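Local coordinates for protein beta-glucosidase (Chaetomella raphigera, PDB 6JXG) that probably hydrolyses terminal, non-reducing beta-D-glucosyl residues with release of beta-D-glucose, as a secreted family 3 glycoside hydrolase of cellulose breakdown, at residues A192-I197 with L223-F228; V325-A330 with G508-N513; L352-Q357 with I433-A438; S578-Q583 with V620-T625; V631-I636 with K648-F653. All coordinates share one frame; numbering follows the deposited sequence.

How the contacts relate
The five contacts span a family 3 glycoside hydrolase. Contact 1 pairs two neighbouring parallel strands of the N-terminal barrel-like domain. Contact 2 sets helix 323-332 against the start of helix 511-519, and contact 3 lies inside the chain loop closed by contact 2, their centres about 18 Å apart and their nearest atoms about 8 Å. Contacts 4 and 5 belong to two antiparallel sheets of the C-terminal beta region; strands 612-622 and 628-637 follow each other in sequence, and the nearest atoms of the two contacts are about 5 Å apart. Contact 5 also approaches helix 131-147. The side chain of Leu352 in contact 3 is about 5 Å from a glycan mannose, which marks no substrate pocket.

Contact 1. Residues A192-I197 with L223-F228; sequences ANVASI and LDFQGF
Val194 meets the Phe225 ring at its rim: its carbonyl O lies in the ring plane, 3.3 Å from Phe225 CE1, and its CG1 methyl touches the same ring carbon. At Ala195 the backbones come together. Its O accepts a weak bond from Phe228 N and a CA-H...O contact from Gly227, whose closeness would make any CB there clash with this oxygen. Ser196 lays CB over one face of the Phe228 ring, 3.7 Å from the centroid and displaced toward the rim, while its hydroxyl turns to the carbonyl of Ala152. Ser196 CA makes a CA-H...O contact with Phe228 O, the acceptor of a bond from Ile197 N at 3.0 Å. Ile197 then reaches back with CD1, which sits almost squarely above the Phe225 ring, 3.7 Å from its centroid and 6° off the normal. With CG anti to the backbone N (chi1 174°), Phe225 slips its ring between that methyl and the backbone N of Gly227 on the opposite face. An alanine in place of Phe225 would probably open a gap beneath Ile197 CD1 and leave Val194 without its aromatic neighbour. Ser196 and Phe228 form the parallel bridge between strands 196-199 and 228-231. Strand 151-157 adjoins the first of them, helix 184-191 packs on Phe225 and Ile197, and helix 278-294 packs on Phe228, in a TIM-barrel-like arrangement.

Contact 2. Residues V325-A330 with G508-N513; sequences VARAIA and GQESGN
The guanidinium of Arg327 carries Asn513 CB over one face, 3.6 Å above the plane and over its centre, and the Asn513 amide stacks on it with 17° between the two planes. Water 2 lies in plane at the guanidinium edge, where it accepts from Arg327 NH1 at 3.0 Å and donates to Glu510 OE1 at 2.8 Å. The arginine reaches this place because CG is anti to the backbone N (chi1 -170°) and the chain stays extended to NE, so that its CB, CG and CD pass at a slant across the Glu510 carboxylate end. Glu510 folds back at chi2 (-81°), bringing OE1 to 3.5 Å from Arg327 CD. That oxygen stands well out of the guanidinium plane and no guanidinium N-H points at it. Asn513 ND2 instead donates to Glu510 OE1 over 2.9 Å; OE1 lies in the Asn513 amide plane, while ND2 meets it from above the carboxylate plane. One turn further along the helix, Ala330 CB packs on Ser511 CA and Glu510 O. Water 1 accepts from Glu510 N and donates weakly to Ala326 O. The contact sets helix 323-332 on the type I turn Gly508-Ser511 and the start of helix 511-519, in the family 3 C-terminal domain, with Glu510 as N-cap. Glu510 OE2 is bonded to Tyr392, whereas Arg327 NH2 makes a salt bridge to Asp517, one turn beyond Asn513. The chemistry is therefore a water-mediated pairing: Arg327 and Glu510 probably stabilise each other's charges at a distance, while their direct bonds go to other partners.

Contact 3. Residues L352-Q357 with I433-A438; sequences LAIIGQ and IVFITA
Ile433 CD1 is the meeting point of the apolar side, touching Ile354 CD1 at 4.0 Å and Leu352 CG at 4.2 Å. Ile354 and Ile433 lie side by side and point the same way, both with CG1 anti to the carbonyl carbon; the difference is at chi2, bent to -70° in Ile354 but extended in Ile433. On the same face, Ile354 CG2 reaches Phe435 CE2 at 4.0 Å. The reverse face is made by Ile355 and Val434, whose CG2 methyls meet at 4.1 Å. Helix 396-406 packs against Ile354 and Phe435 on the first face, and helix 463-471 against Ile355 and Val434 on the other. Between these layers runs the polar seam of the backbone. Ile433 N gives a nearly straight bond to Ala353 O (174°), Ile433 O receives Ile355 N, and Ile355 O receives Phe435 N, each over 2.9 Å. Ile355 O also has a CA-H...O contact from Val434 and lies in plane at the ring edge, 3.4 Å from Phe435 CD2. Beyond it the strands part at Gly356, where a CB would strike Phe435 O and, at these backbone angles, the carbonyl O of Ile355. The two strands run parallel, their axes 13° apart, as neighbours in a mostly parallel sheet with helices on both faces: the alpha/beta sandwich characteristic of the family 3 C-terminal domain.

Contact 4. Residues S578-Q583 with V620-T625; sequences SYTTFQ and VTNSGT
Thr581 and Ser623 face each other hydroxyl to hydroxyl, OG1 and OG 2.6 Å apart, each oxygen set between its own backbone N and carbonyl carbon (chi1 56° and 54°). Either could be the donor. The Gln583 side chain, extended beyond CG, passes its amide over Ser623, with CD 3.5 Å from Ser623 CB. Water 4 accepts from Gln583 NE2 and also bonds Ser623 OG, closing a small polar cluster on the side that holds the exposed Thr581 and Gln583. Phe582 lies on the other face and crosses Val620 obliquely, its CD1 4.0 Å from Val620 CG1. The backbone here is the start of the antiparallel pairing of strands 582-591 and 612-622, in a three-stranded sheet of the C-terminal beta region: Gln583 and Thr621 form a hydrogen-bonded pair, with Gln583 N to Thr621 O at 2.8 Å and Thr621 N to Gln583 O at 2.9 Å, and Phe582 and Asn622 a non-hydrogen-bonded one. Ser623 N extends the pairing by a bond to Thr581 O from above the carbonyl plane. Water 3 joins Gln583 O to Thr621 OG1, which is also bonded to Ser663. Asn622 ND2 donates to the carbonyls of Val626 and Leu658.

Contact 5. Residues V631-I636 with K648-F653; sequences VAQLYI and KQLRGF
Tyr635 sets CG anti to the carbonyl carbon (chi1 -63°) while Leu650 sets its own anti to the backbone N (chi1 -171°), and the two side chains cross with Leu650 CD1 over one ring face, 3.9 Å from the centroid. Leu650 CD1 is displaced toward the rim, 3.6 Å from Tyr635 CZ. Tyr635 OH donates to Gln633 OE1 in the carbonyl plane, over only 2.5 Å; this bond holds the tip of the ring, and Leu650 CD1 rests on its face. A phenylalanine in place of Tyr635 would probably leave Gln633 OE1 without this donor and the ring tip free of its tether. On the opposite sheet face, the Ile636 side chain crosses that of Arg651 at about a right angle, Ile636 CD1 3.9 Å from Arg651 CB; Arg651 NE is bonded to Asp674 O. Leu634 O receives Arg651 N at 2.8 Å and, weakly, Gly652 N, while Leu634 N bonds Gly652 O. Ile636 and Gln649 exchange both backbone bonds, water 5 joins Ile636 O to Gln649 NE2, and Gln649 OE1 is bonded to Arg560. Arg651 and Gly652 opposite Leu634 make a classic beta bulge in the hairpin of strands 628-637 and 649-658, part of the fibronectin type III-like domain.

Contact 1. Residues A192-I197 with L223-F228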
# COMPACT_ATOMS: atom_id res chain seq x y z
N ALA A 192 -9.51 6.53 11.16
CA ALA A 192 -10.34 5.40 10.88
C ALA A 192 -10.35 4.32 12.02
O ALA A 192 -10.67 3.21 11.78
CB ALA A 192 -9.92 4.75 9.57
N ASN A 193 -9.80 4.66 13.18
CA ASN A 193 -9.86 3.78 14.41
C ASN A 193 -9.03 2.54 14.27
O ASN A 193 -9.31 1.50 14.84
CB ASN A 193 -11.28 3.45 14.81
CG ASN A 193 -12.00 4.67 15.37
OD1 ASN A 193 -11.43 5.44 16.13
ND2 ASN A 193 -13.22 4.87 14.92
N VAL A 194 -7.95 2.66 13.51
CA VAL A 194 -6.94 1.56 13.52
C VAL A 194 -6.58 1.10 14.94
O VAL A 194 -6.29 1.88 15.87
CB VAL A 194 -5.72 1.85 12.65
CG1 VAL A 194 -4.71 2.70 13.39
CG2 VAL A 194 -5.04 0.56 12.17
N ALA A 195 -6.60 -0.22 15.12
CA ALA A 195 -6.38 -0.81 16.47
C ALA A 195 -4.97 -0.70 16.98
O ALA A 195 -4.71 -0.62 18.22
CB ALA A 195 -6.83 -2.28 16.44
N SER A 196 -4.00 -0.77 16.05
CA SER A 196 -2.56 -0.82 16.40
C SER A 196 -1.70 -0.16 15.33
O SER A 196 -2.12 0.00 14.17
CB SER A 196 -2.08 -2.27 16.66
OG SER A 196 -2.11 -3.03 15.48
N ILE A 197 -0.51 0.24 15.73
CA ILE A 197 0.47 0.80 14.81
C ILE A 197 1.78 0.18 15.17
O ILE A 197 2.06 -0.06 16.35
CB ILE A 197 0.56 2.35 15.01
CG1 ILE A 197 -0.73 3.05 14.48
CG2 ILE A 197 1.80 2.88 14.36
CD1 ILE A 197 -0.85 4.47 14.93
N LEU A 223 -2.04 13.15 17.66
CA LEU A 223 -3.03 12.41 16.94
C LEU A 223 -4.03 11.63 17.88
O LEU A 223 -4.97 11.02 17.38
CB LEU A 223 -2.37 11.54 15.88
CG LEU A 223 -1.52 12.29 14.81
CD1 LEU A 223 -0.90 11.31 13.87
CD2 LEU A 223 -2.45 13.25 14.05
N ASP A 224 -3.83 11.68 19.21
CA ASP A 224 -4.76 11.12 20.16
C ASP A 224 -5.12 9.67 19.88
O ASP A 224 -6.27 9.24 20.07
CB ASP A 224 -5.99 12.00 20.19
CG ASP A 224 -6.79 11.86 21.49
OD1 ASP A 224 -8.02 12.05 21.39
OD2 ASP A 224 -6.22 11.48 22.52
N PHE A 225 -4.10 8.91 19.48
CA PHE A 225 -4.29 7.53 19.17
C PHE A 225 -4.66 6.75 20.44
O PHE A 225 -3.95 6.83 21.48
CB PHE A 225 -2.98 7.03 18.58
CG PHE A 225 -2.94 5.54 18.31
CD1 PHE A 225 -3.90 4.91 17.50
CD2 PHE A 225 -1.90 4.76 18.83
CE1 PHE A 225 -3.81 3.52 17.23
CE2 PHE A 225 -1.88 3.37 18.61
CZ PHE A 225 -2.81 2.78 17.79
N GLN A 226 -5.74 5.98 20.36
CA GLN A 226 -6.27 5.24 21.52
C GLN A 226 -5.87 3.76 21.57
O GLN A 226 -6.00 3.16 22.64
CB GLN A 226 -7.79 5.36 21.57
CG GLN A 226 -8.33 6.78 21.68
CD GLN A 226 -7.95 7.38 23.00
OE1 GLN A 226 -8.20 6.78 24.06
NE2 GLN A 226 -7.31 8.55 22.96
N GLY A 227 -5.33 3.20 20.47
CA GLY A 227 -4.80 1.87 20.46
C GLY A 227 -3.38 1.71 21.00
O GLY A 227 -2.85 2.53 21.80
N PHE A 228 -2.71 0.69 20.50
CA PHE A 228 -1.47 0.26 21.04
C PHE A 228 -0.41 0.21 19.93
O PHE A 228 -0.74 0.04 18.75
CB PHE A 228 -1.57 -1.05 21.78
CG PHE A 228 -1.76 -2.22 20.93
CD1 PHE A 228 -0.67 -2.98 20.50
CD2 PHE A 228 -3.07 -2.64 20.59
CE1 PHE A 228 -0.86 -4.10 19.72
CE2 PHE A 228 -3.26 -3.77 19.84
CZ PHE A 228 -2.16 -4.55 19.41

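Contact 2. Residues V325-A330 with G508-N513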
# COMPACT_ATOMS: atom_id res chain seq x y z
N VAL A 325 -12.97 -10.38 -5.54
CA VAL A 325 -12.33 -9.06 -5.37
C VAL A 325 -10.87 -9.14 -5.79
O VAL A 325 -10.38 -8.19 -6.34
CB VAL A 325 -12.49 -8.49 -3.93
CG1 VAL A 325 -11.69 -9.27 -2.92
CG2 VAL A 325 -12.04 -7.03 -3.93
N ALA A 326 -10.20 -10.28 -5.59
CA ALA A 326 -8.84 -10.44 -6.07
C ALA A 326 -8.75 -10.25 -7.63
O ALA A 326 -7.89 -9.52 -8.15
CB ALA A 326 -8.24 -11.74 -5.59
N ARG A 327 -9.68 -10.86 -8.35
CA ARG A 327 -9.75 -10.67 -9.79
C ARG A 327 -10.10 -9.25 -10.17
O ARG A 327 -9.52 -8.69 -11.11
CB ARG A 327 -10.75 -11.64 -10.42
CG ARG A 327 -10.64 -11.63 -11.95
CD ARG A 327 -11.59 -12.64 -12.50
NE ARG A 327 -11.60 -12.60 -13.96
CZ ARG A 327 -11.98 -13.62 -14.71
NH1 ARG A 327 -12.35 -14.77 -14.15
NH2 ARG A 327 -12.00 -13.51 -16.03
N ALA A 328 -11.05 -8.61 -9.48
CA ALA A 328 -11.47 -7.29 -9.86
C ALA A 328 -10.32 -6.27 -9.71
O ALA A 328 -10.15 -5.41 -10.58
CB ALA A 328 -12.70 -6.86 -9.08
N ILE A 329 -9.50 -6.41 -8.67
CA ILE A 329 -8.32 -5.54 -8.52
C ILE A 329 -7.18 -5.88 -9.48
O ILE A 329 -6.53 -4.96 -9.99
CB ILE A 329 -7.86 -5.56 -7.04
CG1 ILE A 329 -8.95 -4.90 -6.18
CG2 ILE A 329 -6.49 -4.92 -6.87
CD1 ILE A 329 -8.82 -5.08 -4.72
N ALA A 330 -6.94 -7.16 -9.76
CA ALA A 330 -5.96 -7.57 -10.76
C ALA A 330 -6.34 -6.98 -12.10
O ALA A 330 -5.48 -6.57 -12.87
CB ALA A 330 -5.89 -9.07 -10.90
N GLY A 508 -1.32 -10.71 -7.49
CA GLY A 508 -1.83 -11.83 -6.74
C GLY A 508 -2.36 -12.95 -7.60
O GLY A 508 -2.16 -12.98 -8.84
N GLN A 509 -3.14 -13.83 -6.96
CA GLN A 509 -3.51 -15.13 -7.55
C GLN A 509 -4.30 -15.07 -8.84
O GLN A 509 -4.16 -15.99 -9.70
CB GLN A 509 -4.26 -16.00 -6.53
CG GLN A 509 -5.67 -15.47 -6.14
CD GLN A 509 -6.21 -16.18 -4.92
OE1 GLN A 509 -5.50 -16.36 -3.92
NE2 GLN A 509 -7.46 -16.61 -4.99
N GLU A 510 -5.13 -14.04 -8.95
CA GLU A 510 -5.94 -13.88 -10.16
C GLU A 510 -5.31 -13.06 -11.30
O GLU A 510 -5.95 -12.84 -12.33
CB GLU A 510 -7.33 -13.34 -9.79
CG GLU A 510 -8.19 -14.44 -9.16
CD GLU A 510 -8.86 -15.39 -10.13
OE1 GLU A 510 -9.27 -14.96 -11.27
OE2 GLU A 510 -8.99 -16.57 -9.74
N SER A 511 -4.03 -12.73 -11.16
CA SER A 511 -3.28 -11.89 -12.11
C SER A 511 -3.66 -12.11 -13.59
O SER A 511 -4.12 -11.19 -14.28
CB SER A 511 -1.75 -12.11 -11.91
OG SER A 511 -0.99 -11.34 -12.83
N GLY A 512 -3.40 -13.31 -14.09
CA GLY A 512 -3.58 -13.61 -15.50
C GLY A 512 -5.03 -13.52 -15.95
O GLY A 512 -5.29 -13.16 -17.13
N ASN A 513 -5.99 -13.77 -15.06
CA ASN A 513 -7.42 -13.49 -15.40
C ASN A 513 -7.74 -12.00 -15.55
O ASN A 513 -8.36 -11.55 -16.57
CB ASN A 513 -8.37 -14.16 -14.41
CG ASN A 513 -8.51 -15.65 -14.69
OD1 ASN A 513 -8.37 -16.08 -15.84
ND2 ASN A 513 -8.84 -16.41 -13.69
O HOH W 1 -5.55 -11.50 -7.57
O HOH W 2 -11.93 -15.68 -11.27

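Contact 3. Residues L352-Q357 with I433-A438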
# COMPACT_ATOMS: atom_id res chain seq x y z
N LEU A 352 -0.37 -15.67 -32.59
CA LEU A 352 0.10 -14.86 -31.47
C LEU A 352 1.29 -15.53 -30.86
O LEU A 352 1.20 -16.68 -30.49
CB LEU A 352 -1.03 -14.83 -30.45
CG LEU A 352 -1.48 -13.62 -29.69
CD1 LEU A 352 -1.42 -12.29 -30.42
CD2 LEU A 352 -2.89 -13.92 -29.19
N ALA A 353 2.44 -14.88 -30.84
CA ALA A 353 3.59 -15.39 -30.11
C ALA A 353 3.50 -14.94 -28.63
O ALA A 353 3.07 -13.79 -28.35
CB ALA A 353 4.90 -14.87 -30.77
N ILE A 354 3.89 -15.84 -27.72
CA ILE A 354 3.81 -15.59 -26.24
C ILE A 354 5.23 -15.76 -25.71
O ILE A 354 5.81 -16.88 -25.78
CB ILE A 354 2.76 -16.48 -25.56
CG1 ILE A 354 1.39 -16.27 -26.20
CG2 ILE A 354 2.74 -16.32 -24.03
CD1 ILE A 354 0.67 -14.95 -25.97
N ILE A 355 5.84 -14.64 -25.27
CA ILE A 355 7.28 -14.60 -25.04
C ILE A 355 7.61 -14.11 -23.63
O ILE A 355 7.12 -13.10 -23.19
CB ILE A 355 7.97 -13.68 -26.11
CG1 ILE A 355 7.65 -14.18 -27.50
CG2 ILE A 355 9.47 -13.56 -25.88
CD1 ILE A 355 7.78 -13.13 -28.56
N GLY A 356 8.53 -14.80 -22.96
CA GLY A 356 8.98 -14.42 -21.65
C GLY A 356 8.55 -15.40 -20.62
O GLY A 356 7.45 -15.88 -20.67
N GLN A 357 9.40 -15.63 -19.63
CA GLN A 357 9.08 -16.56 -18.57
C GLN A 357 7.98 -16.01 -17.69
O GLN A 357 7.35 -16.77 -17.03
CB GLN A 357 10.30 -16.89 -17.70
CG GLN A 357 10.92 -15.77 -16.95
CD GLN A 357 11.85 -16.27 -15.88
OE1 GLN A 357 11.54 -17.26 -15.17
NE2 GLN A 357 12.99 -15.66 -15.79
N ILE A 433 3.22 -10.91 -28.01
CA ILE A 433 3.06 -10.34 -26.67
C ILE A 433 4.24 -10.84 -25.82
O ILE A 433 4.45 -12.08 -25.71
CB ILE A 433 1.76 -10.78 -25.96
CG1 ILE A 433 0.55 -10.71 -26.92
CG2 ILE A 433 1.61 -10.00 -24.69
CD1 ILE A 433 -0.79 -11.20 -26.37
N VAL A 434 5.01 -9.88 -25.31
CA VAL A 434 6.20 -10.14 -24.60
C VAL A 434 6.02 -9.65 -23.13
O VAL A 434 5.55 -8.54 -22.89
CB VAL A 434 7.45 -9.51 -25.30
CG1 VAL A 434 7.28 -8.02 -25.56
CG2 VAL A 434 8.72 -9.76 -24.53
N PHE A 435 6.47 -10.47 -22.19
CA PHE A 435 6.17 -10.36 -20.77
C PHE A 435 7.48 -10.14 -20.03
O PHE A 435 8.40 -10.97 -20.08
CB PHE A 435 5.50 -11.67 -20.29
CG PHE A 435 4.12 -11.90 -20.85
CD1 PHE A 435 2.99 -11.54 -20.13
CD2 PHE A 435 3.95 -12.40 -22.11
CE1 PHE A 435 1.72 -11.72 -20.65
CE2 PHE A 435 2.66 -12.59 -22.64
CZ PHE A 435 1.56 -12.23 -21.91
N ILE A 436 7.57 -9.02 -19.34
CA ILE A 436 8.74 -8.63 -18.62
C ILE A 436 8.36 -8.18 -17.22
O ILE A 436 7.20 -7.80 -16.97
CB ILE A 436 9.57 -7.54 -19.34
CG1 ILE A 436 8.76 -6.26 -19.60
CG2 ILE A 436 10.09 -8.10 -20.64
CD1 ILE A 436 9.55 -5.03 -19.97
N THR A 437 9.35 -8.13 -16.35
CA THR A 437 9.15 -7.85 -14.90
C THR A 437 10.17 -6.93 -14.26
O THR A 437 11.24 -6.62 -14.81
CB THR A 437 9.23 -9.17 -14.09
OG1 THR A 437 10.50 -9.79 -14.33
CG2 THR A 437 8.14 -10.12 -14.52
N ALA A 438 9.84 -6.47 -13.06
CA ALA A 438 10.82 -5.96 -12.15
C ALA A 438 10.35 -6.27 -10.72
O ALA A 438 9.19 -6.09 -10.42
CB ALA A 438 11.07 -4.47 -12.34

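Contact 4. Residues S578-Q583 with V620-T625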
# COMPACT_ATOMS: atom_id res chain seq x y z
N SER A 578 -7.56 4.37 -21.79
CA SER A 578 -8.74 3.55 -21.81
C SER A 578 -8.94 3.09 -23.26
O SER A 578 -8.20 3.52 -24.13
CB SER A 578 -9.87 4.41 -21.32
OG SER A 578 -11.12 3.81 -21.49
N TYR A 579 -9.90 2.22 -23.52
CA TYR A 579 -10.26 1.85 -24.90
C TYR A 579 -11.31 2.85 -25.36
O TYR A 579 -11.72 2.76 -26.50
CB TYR A 579 -10.86 0.45 -24.95
CG TYR A 579 -9.86 -0.66 -24.69
CD1 TYR A 579 -8.48 -0.48 -24.88
CD2 TYR A 579 -10.29 -1.86 -24.20
CE1 TYR A 579 -7.57 -1.52 -24.66
CE2 TYR A 579 -9.38 -2.89 -23.97
CZ TYR A 579 -8.03 -2.72 -24.20
OH TYR A 579 -7.20 -3.80 -23.96
N THR A 580 -11.80 3.74 -24.47
CA THR A 580 -12.51 4.95 -24.90
C THR A 580 -11.85 6.25 -24.52
O THR A 580 -10.71 6.29 -24.09
CB THR A 580 -13.83 5.28 -24.17
OG1 THR A 580 -14.00 4.64 -22.89
CG2 THR A 580 -14.88 5.38 -25.02
N THR A 581 -12.61 7.35 -24.72
CA THR A 581 -12.19 8.71 -24.36
C THR A 581 -13.24 9.35 -23.51
O THR A 581 -14.40 9.00 -23.57
CB THR A 581 -11.97 9.58 -25.64
OG1 THR A 581 -13.17 9.61 -26.46
CG2 THR A 581 -10.83 9.06 -26.46
N PHE A 582 -12.84 10.32 -22.71
CA PHE A 582 -13.73 11.04 -21.85
C PHE A 582 -13.54 12.56 -22.00
O PHE A 582 -12.44 13.06 -22.26
CB PHE A 582 -13.42 10.64 -20.41
CG PHE A 582 -13.59 9.20 -20.16
CD1 PHE A 582 -14.82 8.70 -19.80
CD2 PHE A 582 -12.52 8.34 -20.27
CE1 PHE A 582 -14.98 7.32 -19.56
CE2 PHE A 582 -12.66 6.99 -20.05
CZ PHE A 582 -13.90 6.49 -19.68
N GLN A 583 -14.64 13.26 -21.86
CA GLN A 583 -14.67 14.71 -21.89
C GLN A 583 -15.23 15.26 -20.60
O GLN A 583 -16.12 14.68 -20.02
CB GLN A 583 -15.49 15.21 -23.06
CG GLN A 583 -14.77 14.96 -24.38
CD GLN A 583 -15.70 15.16 -25.56
OE1 GLN A 583 -16.90 15.33 -25.39
NE2 GLN A 583 -15.14 15.08 -26.75
N VAL A 620 -18.62 14.22 -16.50
CA VAL A 620 -17.70 13.46 -17.32
C VAL A 620 -18.57 12.68 -18.31
O VAL A 620 -19.67 12.16 -17.94
CB VAL A 620 -16.94 12.41 -16.48
CG1 VAL A 620 -16.06 11.56 -17.35
CG2 VAL A 620 -16.11 13.12 -15.42
N THR A 621 -18.10 12.65 -19.56
CA THR A 621 -18.83 12.09 -20.67
C THR A 621 -17.93 11.14 -21.38
O THR A 621 -16.79 11.51 -21.67
CB THR A 621 -19.19 13.19 -21.68
OG1 THR A 621 -20.13 14.10 -21.04
CG2 THR A 621 -19.86 12.61 -22.88
N ASN A 622 -18.44 9.95 -21.65
CA ASN A 622 -17.75 8.99 -22.50
C ASN A 622 -17.99 9.40 -23.94
O ASN A 622 -19.11 9.28 -24.43
CB ASN A 622 -18.28 7.57 -22.27
CG ASN A 622 -17.60 6.51 -23.11
OD1 ASN A 622 -16.98 6.80 -24.12
ND2 ASN A 622 -17.69 5.24 -22.66
N SER A 623 -16.92 9.87 -24.59
CA SER A 623 -16.99 10.46 -25.92
C SER A 623 -16.59 9.42 -26.96
O SER A 623 -16.52 9.73 -28.15
CB SER A 623 -16.08 11.71 -25.97
OG SER A 623 -14.79 11.38 -25.55
N GLY A 624 -16.34 8.17 -26.56
CA GLY A 624 -15.91 7.15 -27.49
C GLY A 624 -16.97 6.13 -27.74
O GLY A 624 -18.13 6.38 -27.52
N THR A 625 -16.57 4.97 -28.24
CA THR A 625 -17.54 4.00 -28.83
C THR A 625 -17.64 2.73 -28.05
O THR A 625 -18.39 1.82 -28.44
CB THR A 625 -17.09 3.61 -30.27
OG1 THR A 625 -15.82 3.00 -30.19
CG2 THR A 625 -16.97 4.81 -31.15
O HOH W 3 -18.56 16.23 -20.03
O HOH W 4 -12.88 13.45 -26.34

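Contact 5. Residues V631-I636 with K648-F653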
# COMPACT_ATOMS: atom_id res chain seq x y z
N VAL A 631 -11.14 7.70 -14.01
CA VAL A 631 -10.77 8.17 -12.69
C VAL A 631 -10.55 9.68 -12.79
O VAL A 631 -9.51 10.13 -13.24
CB VAL A 631 -9.49 7.48 -12.12
CG1 VAL A 631 -9.12 8.00 -10.73
CG2 VAL A 631 -9.68 6.01 -12.05
N ALA A 632 -11.60 10.45 -12.46
CA ALA A 632 -11.44 11.91 -12.39
C ALA A 632 -10.67 12.28 -11.14
O ALA A 632 -10.88 11.71 -10.09
CB ALA A 632 -12.76 12.56 -12.37
N GLN A 633 -9.81 13.28 -11.25
CA GLN A 633 -8.86 13.68 -10.21
C GLN A 633 -8.96 15.15 -9.98
O GLN A 633 -9.14 15.91 -10.96
CB GLN A 633 -7.44 13.34 -10.58
CG GLN A 633 -7.28 11.85 -10.79
CD GLN A 633 -6.09 11.47 -11.63
OE1 GLN A 633 -5.00 12.00 -11.46
NE2 GLN A 633 -6.28 10.51 -12.51
N LEU A 634 -8.83 15.53 -8.71
CA LEU A 634 -8.79 16.91 -8.25
C LEU A 634 -7.47 17.19 -7.58
O LEU A 634 -7.13 16.52 -6.59
CB LEU A 634 -9.85 17.14 -7.18
CG LEU A 634 -10.38 18.51 -6.79
CD1 LEU A 634 -10.76 18.68 -5.35
CD2 LEU A 634 -9.81 19.72 -7.44
N TYR A 635 -6.79 18.23 -8.07
CA TYR A 635 -5.51 18.76 -7.56
C TYR A 635 -5.77 20.23 -7.12
O TYR A 635 -6.56 21.01 -7.76
CB TYR A 635 -4.39 18.69 -8.61
CG TYR A 635 -4.05 17.27 -9.03
CD1 TYR A 635 -3.04 16.56 -8.40
CD2 TYR A 635 -4.81 16.61 -9.98
CE1 TYR A 635 -2.76 15.24 -8.77
CE2 TYR A 635 -4.53 15.29 -10.35
CZ TYR A 635 -3.54 14.60 -9.70
OH TYR A 635 -3.31 13.28 -10.08
N ILE A 636 -5.19 20.57 -5.98
CA ILE A 636 -5.36 21.89 -5.39
C ILE A 636 -4.04 22.62 -5.34
O ILE A 636 -2.99 22.04 -5.03
CB ILE A 636 -5.98 21.74 -4.01
CG1 ILE A 636 -7.41 21.23 -4.26
CG2 ILE A 636 -5.90 23.04 -3.23
CD1 ILE A 636 -8.31 21.30 -3.09
N LYS A 648 0.60 21.52 -7.28
CA LYS A 648 -0.64 20.75 -7.37
C LYS A 648 -0.53 19.61 -6.34
O LYS A 648 0.51 18.88 -6.25
CB LYS A 648 -0.76 20.06 -8.77
CG LYS A 648 -1.40 20.89 -9.90
CD LYS A 648 -1.41 20.16 -11.26
CE LYS A 648 0.01 20.11 -11.84
NZ LYS A 648 0.26 19.73 -13.24
N GLN A 649 -1.58 19.40 -5.57
CA GLN A 649 -1.60 18.25 -4.63
C GLN A 649 -2.94 17.56 -4.76
O GLN A 649 -3.99 18.22 -4.65
CB GLN A 649 -1.50 18.78 -3.22
CG GLN A 649 -0.12 19.29 -2.91
CD GLN A 649 0.05 19.53 -1.44
OE1 GLN A 649 0.47 18.65 -0.71
NE2 GLN A 649 -0.29 20.71 -1.00
N LEU A 650 -2.92 16.25 -4.95
CA LEU A 650 -4.13 15.50 -5.10
C LEU A 650 -4.96 15.67 -3.87
O LEU A 650 -4.43 15.44 -2.78
CB LEU A 650 -3.83 14.01 -5.27
CG LEU A 650 -5.02 13.16 -5.64
CD1 LEU A 650 -5.61 13.37 -7.02
CD2 LEU A 650 -4.85 11.67 -5.33
N ARG A 651 -6.22 16.09 -4.02
CA ARG A 651 -7.16 16.16 -2.90
C ARG A 651 -8.53 15.58 -3.16
O ARG A 651 -9.49 15.76 -2.35
CB ARG A 651 -7.26 17.62 -2.38
CG ARG A 651 -5.97 18.21 -1.86
CD ARG A 651 -5.42 17.52 -0.61
NE ARG A 651 -4.46 18.31 0.13
CZ ARG A 651 -3.24 17.93 0.49
NH1 ARG A 651 -2.75 16.72 0.18
NH2 ARG A 651 -2.50 18.76 1.17
N GLY A 652 -8.66 14.83 -4.24
CA GLY A 652 -9.93 14.17 -4.54
C GLY A 652 -9.78 13.25 -5.74
O GLY A 652 -8.97 13.50 -6.61
N PHE A 653 -10.55 12.18 -5.75
CA PHE A 653 -10.65 11.35 -6.93
C PHE A 653 -11.95 10.63 -6.88
O PHE A 653 -12.48 10.36 -5.78
CB PHE A 653 -9.46 10.38 -7.06
CG PHE A 653 -9.27 9.44 -5.89
CD1 PHE A 653 -8.56 9.84 -4.77
CD2 PHE A 653 -9.79 8.16 -5.91
CE1 PHE A 653 -8.43 8.99 -3.69
CE2 PHE A 653 -9.63 7.27 -4.87
CZ PHE A 653 -8.91 7.67 -3.74
O HOH W 5 -0.99 22.51 -3.28